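Local coordinates for rhamnosidase B (Bacillus sp., PDB 2OKX), which hydrolyses terminal alpha-L-rhamnose from rhamnosides, acting as an alpha-L-rhamnosidase of glycoside hydrolase family 78, at residues Val276-Trp281 with Tyr290-Ala295; Leu300-Ile305 with Arg365-Ala370; Ala584-Tyr589 with Met803-Tyr808; Gln765-Ala770 with Glu785-Ser790. All blocks are in the same frame, centred on the assembly; numbering follows the deposited sequence.

Interaction 1: Val276-Trp281 with Tyr290-Ala295; sequences VLQTEW and YSLNLA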
# COMPACT_ATOMS: atom_id res chain seq x y z
N VAL A 276 -37.06 -16.05 6.33
CA VAL A 276 -37.55 -15.41 5.11
C VAL A 276 -36.47 -14.55 4.46
O VAL A 276 -35.86 -13.70 5.11
CB VAL A 276 -38.78 -14.52 5.39
CG1 VAL A 276 -39.27 -13.90 4.09
CG2 VAL A 276 -39.89 -15.35 6.04
N LEU A 277 -36.24 -14.78 3.17
CA LEU A 277 -35.23 -14.04 2.42
C LEU A 277 -35.70 -12.60 2.19
O LEU A 277 -36.78 -12.37 1.64
CB LEU A 277 -34.97 -14.74 1.08
CG LEU A 277 -33.94 -14.19 0.09
CD1 LEU A 277 -34.47 -12.92 -0.57
CD2 LEU A 277 -32.61 -13.93 0.79
N GLN A 278 -34.89 -11.64 2.61
CA GLN A 278 -35.22 -10.23 2.44
C GLN A 278 -34.87 -9.84 1.00
O GLN A 278 -33.70 -9.81 0.63
CB GLN A 278 -34.42 -9.38 3.43
CG GLN A 278 -34.59 -9.81 4.89
CD GLN A 278 -36.04 -9.84 5.32
OE1 GLN A 278 -36.67 -10.90 5.36
NE2 GLN A 278 -36.58 -8.68 5.65
N THR A 279 -35.90 -9.54 0.21
CA THR A 279 -35.70 -9.19 -1.19
C THR A 279 -35.53 -7.71 -1.49
O THR A 279 -35.11 -7.36 -2.59
CB THR A 279 -36.86 -9.72 -2.06
OG1 THR A 279 -38.07 -9.04 -1.69
CG2 THR A 279 -37.04 -11.21 -1.86
N GLU A 280 -35.86 -6.85 -0.53
CA GLU A 280 -35.74 -5.42 -0.76
C GLU A 280 -34.65 -4.78 0.10
O GLU A 280 -34.45 -5.16 1.25
CB GLU A 280 -37.08 -4.72 -0.48
CG GLU A 280 -38.24 -5.28 -1.29
CD GLU A 280 -37.97 -5.30 -2.78
OE1 GLU A 280 -37.68 -4.23 -3.35
OE2 GLU A 280 -38.04 -6.39 -3.38
N TRP A 281 -33.96 -3.80 -0.47
CA TRP A 281 -32.90 -3.11 0.23
C TRP A 281 -32.52 -1.81 -0.48
O TRP A 281 -32.96 -1.56 -1.60
CB TRP A 281 -31.66 -4.01 0.35
CG TRP A 281 -31.07 -4.42 -0.97
CD1 TRP A 281 -30.32 -3.64 -1.81
CD2 TRP A 281 -31.19 -5.69 -1.61
NE1 TRP A 281 -29.97 -4.35 -2.93
CE2 TRP A 281 -30.49 -5.61 -2.84
CE3 TRP A 281 -31.83 -6.89 -1.27
CZ2 TRP A 281 -30.41 -6.69 -3.72
CZ3 TRP A 281 -31.75 -7.97 -2.15
CH2 TRP A 281 -31.04 -7.86 -3.37
N TYR A 290 -31.11 -2.87 5.00
CA TYR A 290 -32.40 -3.54 4.94
C TYR A 290 -33.32 -2.94 5.99
O TYR A 290 -32.89 -2.64 7.10
CB TYR A 290 -32.27 -5.04 5.24
CG TYR A 290 -31.53 -5.85 4.20
CD1 TYR A 290 -30.13 -5.84 4.13
CD2 TYR A 290 -32.22 -6.67 3.31
CE1 TYR A 290 -29.45 -6.63 3.19
CE2 TYR A 290 -31.56 -7.45 2.38
CZ TYR A 290 -30.18 -7.43 2.32
OH TYR A 290 -29.53 -8.23 1.40
N SER A 291 -34.59 -2.76 5.63
CA SER A 291 -35.58 -2.22 6.54
C SER A 291 -36.44 -3.39 7.01
O SER A 291 -36.97 -4.14 6.19
CB SER A 291 -36.45 -1.18 5.83
OG SER A 291 -37.35 -0.57 6.74
N LEU A 292 -36.56 -3.55 8.33
CA LEU A 292 -37.35 -4.65 8.88
C LEU A 292 -38.47 -4.12 9.76
O LEU A 292 -38.22 -3.43 10.74
CB LEU A 292 -36.46 -5.58 9.70
CG LEU A 292 -35.14 -6.05 9.09
CD1 LEU A 292 -34.41 -6.94 10.08
CD2 LEU A 292 -35.40 -6.79 7.79
N ASN A 293 -39.71 -4.45 9.40
CA ASN A 293 -40.87 -4.04 10.17
C ASN A 293 -41.23 -5.24 11.04
O ASN A 293 -42.02 -6.09 10.64
CB ASN A 293 -42.02 -3.68 9.23
CG ASN A 293 -43.21 -3.09 9.95
OD1 ASN A 293 -43.06 -2.21 10.81
ND2 ASN A 293 -44.40 -3.56 9.61
N LEU A 294 -40.63 -5.30 12.22
CA LEU A 294 -40.82 -6.42 13.13
C LEU A 294 -41.80 -6.17 14.28
O LEU A 294 -42.15 -5.03 14.58
CB LEU A 294 -39.47 -6.84 13.71
CG LEU A 294 -38.33 -7.04 12.72
CD1 LEU A 294 -37.04 -7.32 13.48
CD2 LEU A 294 -38.66 -8.19 11.78
N ALA A 295 -42.22 -7.26 14.90
CA ALA A 295 -43.11 -7.21 16.05
C ALA A 295 -42.23 -7.58 17.23
O ALA A 295 -41.16 -8.15 17.05
CB ALA A 295 -44.23 -8.23 15.89
O HOH W 1 -30.89 -10.44 0.80
O HOH W 2 -35.48 -3.50 3.14
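Tyr290 packs its ring against the chain from Gln278 to Trp281, joining it to strand 288-294, an outer strand of a five-stranded antiparallel sheet. A first torsion with CG anti to the carbonyl carbon (chi1 -68°) sets the ring against Gln278, Glu280 O and Trp281. Trp281 CB sits over one face in a CH-pi contact, 4.0 Å from the centroid of the Tyr290 ring, and the indole continues alongside, its five-membered ring inclined at 55° to the phenol. Gln278 CB approaches obliquely, 3.5 Å from Tyr290 CD2, while Gln278 O lies at the ring edge, in plane. The phenol OH bonds to Arg288, and a water joins it (2.7 Å to Tyr290 OH) to Gln278 O. Replacing the tyrosine with an alanine is likely to leave a gap against Trp281 CB and deprive that water and Arg288 of the hydroxyl. At Ser291, a second water accepts from the backbone N and donates to Glu280 O, 2.7 Å from each. The side chains of Leu292 and Gln278 then cross at about a right angle. No direct hydrogen bond links the segments, so across them the contact consists of side-chain packing, chiefly on the Tyr290 ring, and two water bridges.

Interaction 2: Leu300-Ile305 with Arg365-Ala370; sequences LVLVDI and RALPEA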
# COMPACT_ATOMS: atom_id res chain seq x y z
N LEU A 300 -34.52 -14.59 14.38
CA LEU A 300 -33.24 -15.15 13.98
C LEU A 300 -32.81 -14.50 12.68
O LEU A 300 -33.52 -14.56 11.67
CB LEU A 300 -33.36 -16.67 13.79
CG LEU A 300 -32.12 -17.44 13.31
CD1 LEU A 300 -30.96 -17.22 14.27
CD2 LEU A 300 -32.45 -18.92 13.21
N VAL A 301 -31.65 -13.84 12.71
CA VAL A 301 -31.13 -13.18 11.52
C VAL A 301 -29.98 -14.02 10.99
O VAL A 301 -29.06 -14.37 11.73
CB VAL A 301 -30.62 -11.76 11.85
CG1 VAL A 301 -30.08 -11.09 10.58
CG2 VAL A 301 -31.75 -10.94 12.43
N LEU A 302 -30.04 -14.35 9.70
CA LEU A 302 -29.01 -15.16 9.08
C LEU A 302 -28.44 -14.42 7.87
O LEU A 302 -29.17 -14.07 6.95
CB LEU A 302 -29.60 -16.50 8.64
CG LEU A 302 -28.71 -17.74 8.69
CD1 LEU A 302 -28.42 -18.08 10.14
CD2 LEU A 302 -29.40 -18.91 8.01
N VAL A 303 -27.13 -14.17 7.89
CA VAL A 303 -26.48 -13.48 6.79
C VAL A 303 -25.55 -14.44 6.07
O VAL A 303 -24.62 -14.98 6.68
CB VAL A 303 -25.64 -12.28 7.30
CG1 VAL A 303 -24.98 -11.56 6.12
CG2 VAL A 303 -26.54 -11.31 8.08
N ASP A 304 -25.80 -14.68 4.80
CA ASP A 304 -24.94 -15.58 4.03
C ASP A 304 -23.64 -14.85 3.75
O ASP A 304 -23.65 -13.76 3.17
CB ASP A 304 -25.62 -15.97 2.71
CG ASP A 304 -24.82 -17.01 1.93
OD1 ASP A 304 -25.30 -17.43 0.86
OD2 ASP A 304 -23.73 -17.40 2.38
N ILE A 305 -22.52 -15.44 4.15
CA ILE A 305 -21.21 -14.83 3.94
C ILE A 305 -20.32 -15.66 3.01
O ILE A 305 -19.12 -15.40 2.89
CB ILE A 305 -20.46 -14.62 5.28
CG1 ILE A 305 -20.31 -15.96 6.00
CG2 ILE A 305 -21.19 -13.60 6.13
CD1 ILE A 305 -19.51 -15.88 7.30
N ARG A 365 -27.59 -25.37 1.86
CA ARG A 365 -28.72 -25.06 0.99
C ARG A 365 -30.09 -25.07 1.65
O ARG A 365 -30.97 -24.31 1.27
CB ARG A 365 -28.73 -26.03 -0.20
CG ARG A 365 -27.58 -25.84 -1.18
CD ARG A 365 -27.68 -24.50 -1.89
NE ARG A 365 -26.57 -24.31 -2.83
CZ ARG A 365 -26.45 -23.27 -3.64
NH1 ARG A 365 -27.37 -22.31 -3.64
NH2 ARG A 365 -25.41 -23.18 -4.47
N ALA A 366 -30.28 -25.95 2.63
CA ALA A 366 -31.57 -26.05 3.31
C ALA A 366 -31.69 -25.13 4.51
O ALA A 366 -32.74 -24.53 4.74
CB ALA A 366 -31.80 -27.49 3.74
N LEU A 367 -30.61 -25.01 5.27
CA LEU A 367 -30.56 -24.22 6.49
C LEU A 367 -31.38 -22.93 6.58
O LEU A 367 -32.22 -22.79 7.48
CB LEU A 367 -29.10 -23.91 6.85
CG LEU A 367 -28.85 -23.18 8.17
CD1 LEU A 367 -29.74 -23.73 9.27
CD2 LEU A 367 -27.39 -23.33 8.54
N PRO A 368 -31.16 -21.98 5.66
CA PRO A 368 -31.93 -20.73 5.73
C PRO A 368 -33.41 -20.92 6.04
O PRO A 368 -33.90 -20.50 7.08
CB PRO A 368 -31.69 -20.11 4.36
CG PRO A 368 -30.32 -20.56 4.04
CD PRO A 368 -30.36 -22.02 4.43
N GLU A 369 -34.12 -21.57 5.12
CA GLU A 369 -35.55 -21.80 5.28
C GLU A 369 -35.89 -22.92 6.27
O GLU A 369 -36.99 -22.94 6.83
CB GLU A 369 -36.19 -22.09 3.92
CG GLU A 369 -36.27 -20.88 2.98
CD GLU A 369 -34.93 -20.46 2.39
OE1 GLU A 369 -34.89 -19.43 1.68
OE2 GLU A 369 -33.92 -21.16 2.62
N ALA A 370 -34.96 -23.83 6.50
CA ALA A 370 -35.18 -24.95 7.40
C ALA A 370 -35.05 -24.60 8.88
O ALA A 370 -35.40 -25.41 9.75
CB ALA A 370 -34.22 -26.08 7.06
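Strand 300-304 comes closest to helix 362-370 at Leu302 and Pro368, whose CA atoms are 7.1 Å apart, close enough for the Leu302 side chain to bridge them. The CB of Leu302 leaves toward the helix, and its CD2 methyl does the touching. That methyl lies 3.9 Å from Pro368 CA and 4.4 Å from Pro368 CG, so it meets the backbone as well as the proline ring. The same CD2 is 4.3 Å from Leu367 CG, so the methyl is received where the two helix residues adjoin.

The helix is kinked here. Pro368 has no amide hydrogen to give, and neither its N nor that of Glu369 bonds back to the preceding turn; the helical pattern resumes with Ala370 N donating to Ala366 O at 2.9 Å. Tyr245 and Ala247 of strand 240-252, Trp272 and Ile340 also pack on Leu302, while Leu367 reaches Ile340, Leu377 and Phe380. Polar ties flank this apolar centre: Asp304 OD1 bonds to Tyr364 OH at the preceding turn of the helix, and Glu369 OE1 to the indole NH of Trp272.

Within domain D2 the arrangement is a helix laid on a beta-sheet. Between the two segments themselves only apolar atoms meet, all three touching residues are buried, and no hydrogen bond crosses, so their direct contact is the burial of one leucine methyl against the kinked turn, with the Asp304-Tyr364 bond beside it adding a polar tie.

Interaction 3: Ala584-Tyr589 with Met803-Tyr808; sequences ALVNYY and MSFFYY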
# COMPACT_ATOMS: atom_id res chain seq x y z
N ALA A 584 10.68 3.84 -10.03
CA ALA A 584 12.13 4.05 -9.96
C ALA A 584 12.57 5.11 -10.96
O ALA A 584 13.34 6.00 -10.63
CB ALA A 584 12.88 2.73 -10.22
N LEU A 585 12.07 5.01 -12.19
CA LEU A 585 12.43 5.98 -13.23
C LEU A 585 12.00 7.39 -12.87
O LEU A 585 12.75 8.35 -13.07
CB LEU A 585 11.81 5.58 -14.57
CG LEU A 585 12.36 4.29 -15.20
CD1 LEU A 585 11.55 3.96 -16.44
CD2 LEU A 585 13.83 4.47 -15.55
N VAL A 586 10.78 7.55 -12.36
CA VAL A 586 10.31 8.87 -11.98
C VAL A 586 11.22 9.39 -10.88
O VAL A 586 11.65 10.55 -10.89
CB VAL A 586 8.86 8.84 -11.47
CG1 VAL A 586 8.43 10.22 -11.03
CG2 VAL A 586 7.95 8.33 -12.58
N ASN A 587 11.53 8.52 -9.93
CA ASN A 587 12.41 8.86 -8.81
C ASN A 587 13.76 9.38 -9.30
O ASN A 587 14.29 10.36 -8.76
CB ASN A 587 12.62 7.62 -7.93
CG ASN A 587 13.95 7.64 -7.21
OD1 ASN A 587 14.19 8.49 -6.36
ND2 ASN A 587 14.82 6.70 -7.56
N TYR A 588 14.32 8.74 -10.32
CA TYR A 588 15.62 9.17 -10.85
C TYR A 588 15.58 10.62 -11.30
O TYR A 588 16.54 11.38 -11.11
CB TYR A 588 16.04 8.29 -12.05
CG TYR A 588 16.33 6.84 -11.72
CD1 TYR A 588 16.09 5.84 -12.66
CD2 TYR A 588 16.84 6.47 -10.48
CE1 TYR A 588 16.35 4.51 -12.38
CE2 TYR A 588 17.11 5.13 -10.18
CZ TYR A 588 16.85 4.15 -11.13
OH TYR A 588 17.07 2.82 -10.84
N TYR A 589 14.46 11.03 -11.90
CA TYR A 589 14.36 12.40 -12.38
C TYR A 589 13.91 13.43 -11.35
O TYR A 589 14.35 14.58 -11.42
CB TYR A 589 13.44 12.46 -13.61
CG TYR A 589 14.17 12.14 -14.90
CD1 TYR A 589 14.64 10.86 -15.16
CD2 TYR A 589 14.41 13.14 -15.85
CE1 TYR A 589 15.35 10.57 -16.34
CE2 TYR A 589 15.11 12.86 -17.03
CZ TYR A 589 15.58 11.58 -17.26
OH TYR A 589 16.27 11.30 -18.42
N MET A 803 -0.51 2.22 -17.60
CA MET A 803 -0.40 1.82 -18.99
C MET A 803 -0.01 3.04 -19.83
O MET A 803 0.70 2.91 -20.82
CB MET A 803 -1.73 1.24 -19.47
CG MET A 803 -1.72 0.66 -20.87
SD MET A 803 -0.54 -0.69 -21.11
CE MET A 803 0.28 -0.13 -22.62
N SER A 804 -0.47 4.22 -19.42
CA SER A 804 -0.13 5.45 -20.14
C SER A 804 1.39 5.61 -20.21
O SER A 804 1.92 6.12 -21.20
CB SER A 804 -0.73 6.67 -19.44
OG SER A 804 -2.13 6.77 -19.65
N PHE A 805 2.09 5.18 -19.16
CA PHE A 805 3.54 5.30 -19.12
C PHE A 805 4.17 4.57 -20.30
O PHE A 805 5.04 5.12 -20.99
CB PHE A 805 4.08 4.70 -17.81
CG PHE A 805 5.52 5.07 -17.52
CD1 PHE A 805 6.55 4.61 -18.33
CD2 PHE A 805 5.83 5.85 -16.41
CE1 PHE A 805 7.88 4.93 -18.06
CE2 PHE A 805 7.16 6.18 -16.12
CZ PHE A 805 8.19 5.72 -16.94
N PHE A 806 3.74 3.34 -20.53
CA PHE A 806 4.26 2.55 -21.64
C PHE A 806 3.86 3.20 -22.96
O PHE A 806 4.63 3.20 -23.92
CB PHE A 806 3.72 1.11 -21.55
CG PHE A 806 4.18 0.37 -20.33
CD1 PHE A 806 5.53 0.08 -20.14
CD2 PHE A 806 3.27 -0.03 -19.35
CE1 PHE A 806 5.97 -0.59 -19.00
CE2 PHE A 806 3.70 -0.70 -18.20
CZ PHE A 806 5.05 -0.98 -18.02
N TYR A 807 2.67 3.77 -23.00
CA TYR A 807 2.18 4.44 -24.20
C TYR A 807 3.08 5.64 -24.54
O TYR A 807 3.40 5.88 -25.71
CB TYR A 807 0.73 4.90 -23.98
CG TYR A 807 0.13 5.69 -25.12
CD1 TYR A 807 0.20 5.24 -26.44
CD2 TYR A 807 -0.54 6.89 -24.87
CE1 TYR A 807 -0.38 5.96 -27.48
CE2 TYR A 807 -1.12 7.62 -25.90
CZ TYR A 807 -1.04 7.15 -27.20
OH TYR A 807 -1.62 7.87 -28.21
N TYR A 808 3.49 6.38 -23.51
CA TYR A 808 4.36 7.53 -23.72
C TYR A 808 5.74 7.09 -24.20
O TYR A 808 6.37 7.77 -25.01
CB TYR A 808 4.47 8.37 -22.44
CG TYR A 808 3.15 8.96 -21.97
CD1 TYR A 808 2.07 9.10 -22.84
CD2 TYR A 808 2.98 9.39 -20.65
CE1 TYR A 808 0.84 9.65 -22.41
CE2 TYR A 808 1.77 9.94 -20.21
CZ TYR A 808 0.71 10.06 -21.09
OH TYR A 808 -0.48 10.61 -20.65
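Leu585 and Phe805 meet between helices 577-590 and 801-813, both part of the six-hairpin glycosidase domain, whose helices form the alpha barrel of this family. The backbones stay well apart: the closest CA atoms, those of Val586 and Phe805, are 10.5 Å from each other. The phenylalanine side chain reaches about halfway across, and Leu585 and Val586 supply the rest. With CG anti to the backbone N (chi1 -166°), Phe805 puts the CZ end of its ring against these two residues.

Leu585 offers its CD1 methyl to that end of the ring, 3.8 Å from Phe805 CZ and 4.1 Å from Phe805 CE1, in an approach that is neither over the face nor at the edge. One residue on, Val586 CG2 lies at the ring edge near its plane, 4.2 Å from Phe805 CE2. The ring is thus received by two aliphatic side chains, and Phe871 of helix 868-876 adds an edge-to-face neighbour. Farther along helix 577-590, Tyr588 stacks on His643 and Tyr589 bonds through its OH to Val879 O, placing the helix among its other neighbours.

All three touching residues are buried and nothing polar passes between the segments. Only carbon atoms meet across them, so the contact is van der Waals packing of one aromatic ring against two aliphatic methyls.

Interaction 4: Gln765-Ala770 with Glu785-Ser790; sequences QTQVVA and EGYLSS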
# COMPACT_ATOMS: atom_id res chain seq x y z
N GLN A 765 -3.54 -1.56 -25.76
CA GLN A 765 -2.49 -2.10 -24.91
C GLN A 765 -1.58 -3.10 -25.61
O GLN A 765 -0.36 -2.95 -25.62
CB GLN A 765 -3.11 -2.77 -23.67
CG GLN A 765 -3.73 -1.81 -22.64
CD GLN A 765 -5.17 -1.43 -22.94
OE1 GLN A 765 -5.87 -0.90 -22.07
NE2 GLN A 765 -5.62 -1.69 -24.16
N THR A 766 -2.17 -4.14 -26.20
CA THR A 766 -1.39 -5.16 -26.88
C THR A 766 -0.56 -4.59 -28.02
O THR A 766 0.58 -5.00 -28.23
CB THR A 766 -2.30 -6.27 -27.42
OG1 THR A 766 -2.99 -6.90 -26.32
CG2 THR A 766 -1.48 -7.33 -28.16
N GLN A 767 -1.14 -3.64 -28.75
CA GLN A 767 -0.44 -3.02 -29.88
C GLN A 767 0.75 -2.19 -29.37
O GLN A 767 1.85 -2.26 -29.92
CB GLN A 767 -1.39 -2.12 -30.67
CG GLN A 767 -2.75 -2.73 -30.99
CD GLN A 767 -2.65 -4.17 -31.47
OE1 GLN A 767 -1.85 -4.49 -32.34
NE2 GLN A 767 -3.49 -5.04 -30.90
N VAL A 768 0.52 -1.41 -28.32
CA VAL A 768 1.57 -0.58 -27.75
C VAL A 768 2.73 -1.46 -27.29
O VAL A 768 3.90 -1.15 -27.54
CB VAL A 768 1.05 0.24 -26.54
CG1 VAL A 768 2.22 0.92 -25.82
CG2 VAL A 768 0.07 1.29 -27.02
N VAL A 769 2.42 -2.56 -26.61
CA VAL A 769 3.45 -3.46 -26.12
C VAL A 769 4.24 -4.09 -27.27
O VAL A 769 5.45 -4.26 -27.18
CB VAL A 769 2.85 -4.58 -25.23
CG1 VAL A 769 3.94 -5.55 -24.81
CG2 VAL A 769 2.19 -3.97 -24.01
N ALA A 770 3.54 -4.44 -28.35
CA ALA A 770 4.21 -5.04 -29.50
C ALA A 770 5.20 -4.04 -30.08
O ALA A 770 6.30 -4.41 -30.51
CB ALA A 770 3.17 -5.43 -30.55
N GLU A 785 2.10 2.33 -35.44
CA GLU A 785 2.32 3.76 -35.26
C GLU A 785 1.08 4.57 -35.62
O GLU A 785 0.83 5.63 -35.04
CB GLU A 785 3.52 4.22 -36.11
CG GLU A 785 4.84 3.66 -35.61
CD GLU A 785 6.04 4.22 -36.35
OE1 GLU A 785 7.18 3.92 -35.94
OE2 GLU A 785 5.85 4.96 -37.34
N GLY A 786 0.30 4.07 -36.57
CA GLY A 786 -0.91 4.76 -36.95
C GLY A 786 -1.89 4.71 -35.79
O GLY A 786 -2.59 5.69 -35.50
N TYR A 787 -1.95 3.56 -35.13
CA TYR A 787 -2.83 3.37 -33.99
C TYR A 787 -2.41 4.30 -32.85
O TYR A 787 -3.25 4.87 -32.16
CB TYR A 787 -2.78 1.91 -33.52
CG TYR A 787 -3.35 0.91 -34.51
CD1 TYR A 787 -3.05 -0.44 -34.41
CD2 TYR A 787 -4.18 1.33 -35.56
CE1 TYR A 787 -3.57 -1.37 -35.32
CE2 TYR A 787 -4.70 0.41 -36.47
CZ TYR A 787 -4.39 -0.93 -36.35
OH TYR A 787 -4.89 -1.84 -37.25
N LEU A 788 -1.10 4.45 -32.67
CA LEU A 788 -0.56 5.31 -31.62
C LEU A 788 -1.06 6.75 -31.79
O LEU A 788 -1.52 7.37 -30.83
CB LEU A 788 0.97 5.29 -31.64
CG LEU A 788 1.66 3.94 -31.37
CD1 LEU A 788 3.17 4.14 -31.33
CD2 LEU A 788 1.18 3.35 -30.05
N SER A 789 -0.97 7.27 -33.01
CA SER A 789 -1.41 8.63 -33.29
C SER A 789 -2.93 8.76 -33.37
O SER A 789 -3.48 9.83 -33.13
CB SER A 789 -0.78 9.14 -34.59
OG SER A 789 -1.10 8.29 -35.68
N SER A 790 -3.60 7.66 -33.72
CA SER A 790 -5.06 7.66 -33.83
C SER A 790 -5.63 6.33 -33.35
O SER A 790 -5.91 5.44 -34.16
CB SER A 790 -5.49 7.91 -35.27
OG SER A 790 -5.05 9.19 -35.72
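Gln767 and Tyr787 belong to 764-772 and 778-789, consecutive and roughly antiparallel helices of the six-hairpin glycosidase domain, an alpha-helical barrel. The CA atoms of these two residues are 8.0 Å apart, and those of Val768 and Leu788 come slightly closer, at 7.4 Å.

From its CA the Gln767 side chain sets out toward the other helix. CB already lies 4.4 Å from Tyr787 CD1, and CG comes a little closer, 4.1 Å from the same Tyr787 CD1, approaching the ring obliquely. There the chain bends (chi2 -44°), turning CD off to 4.8 Å from Tyr787 CD1, with the amide plane 84° from that of the phenol. At the tip, NE2 donates to Tyr748 O and Ser763 O, two backbone carbonyls, and OE1 is hydrogen-bonded elsewhere in the structure. A buried amide therefore has its polar ends answered elsewhere, while its methylene presents an apolar surface to the tyrosine.

Tyr787 likewise sends its hydroxyl outward, to Arg746 O, and its ring meets Phe795 edge-to-face. Both polar tips are therefore fixed on the 745-748 region, next to the helix pair.

The second half of the contact is aliphatic. Val768 and Leu788 cross at a slant, and Met803, Tyr807 and Ala810 of helix 801-813 also pack on the valine. Across the helix pair, Val768 CG2, anti to its carbonyl carbon, rests 3.8 Å from Leu788 CD2.

The four contacts fall into two pairs. Interactions 1 and 2 share domain D2 and reach the same sheet, their centres 14 Å apart and their nearest atoms about 5 Å apart without touching; bound glycerol, probably from the crystallisation liquor, lies about 3 Å from the Glu280 side chain and about 4 Å from that of Pro368. Interactions 3 and 4 belong to the helical barrel domain, centres 17 Å apart, with interaction 4 nested inside the loop closed by interaction 3. They touch: Tyr807 OH is 2.7 Å from Leu788 O, a probable hydrogen bond, and Met803 CG packs 3.6 Å from Gln765 CG. Between the pairs, centres lie 51 to 52 Å apart. Calcium ligands Val423 and His522 lie in none of these segments.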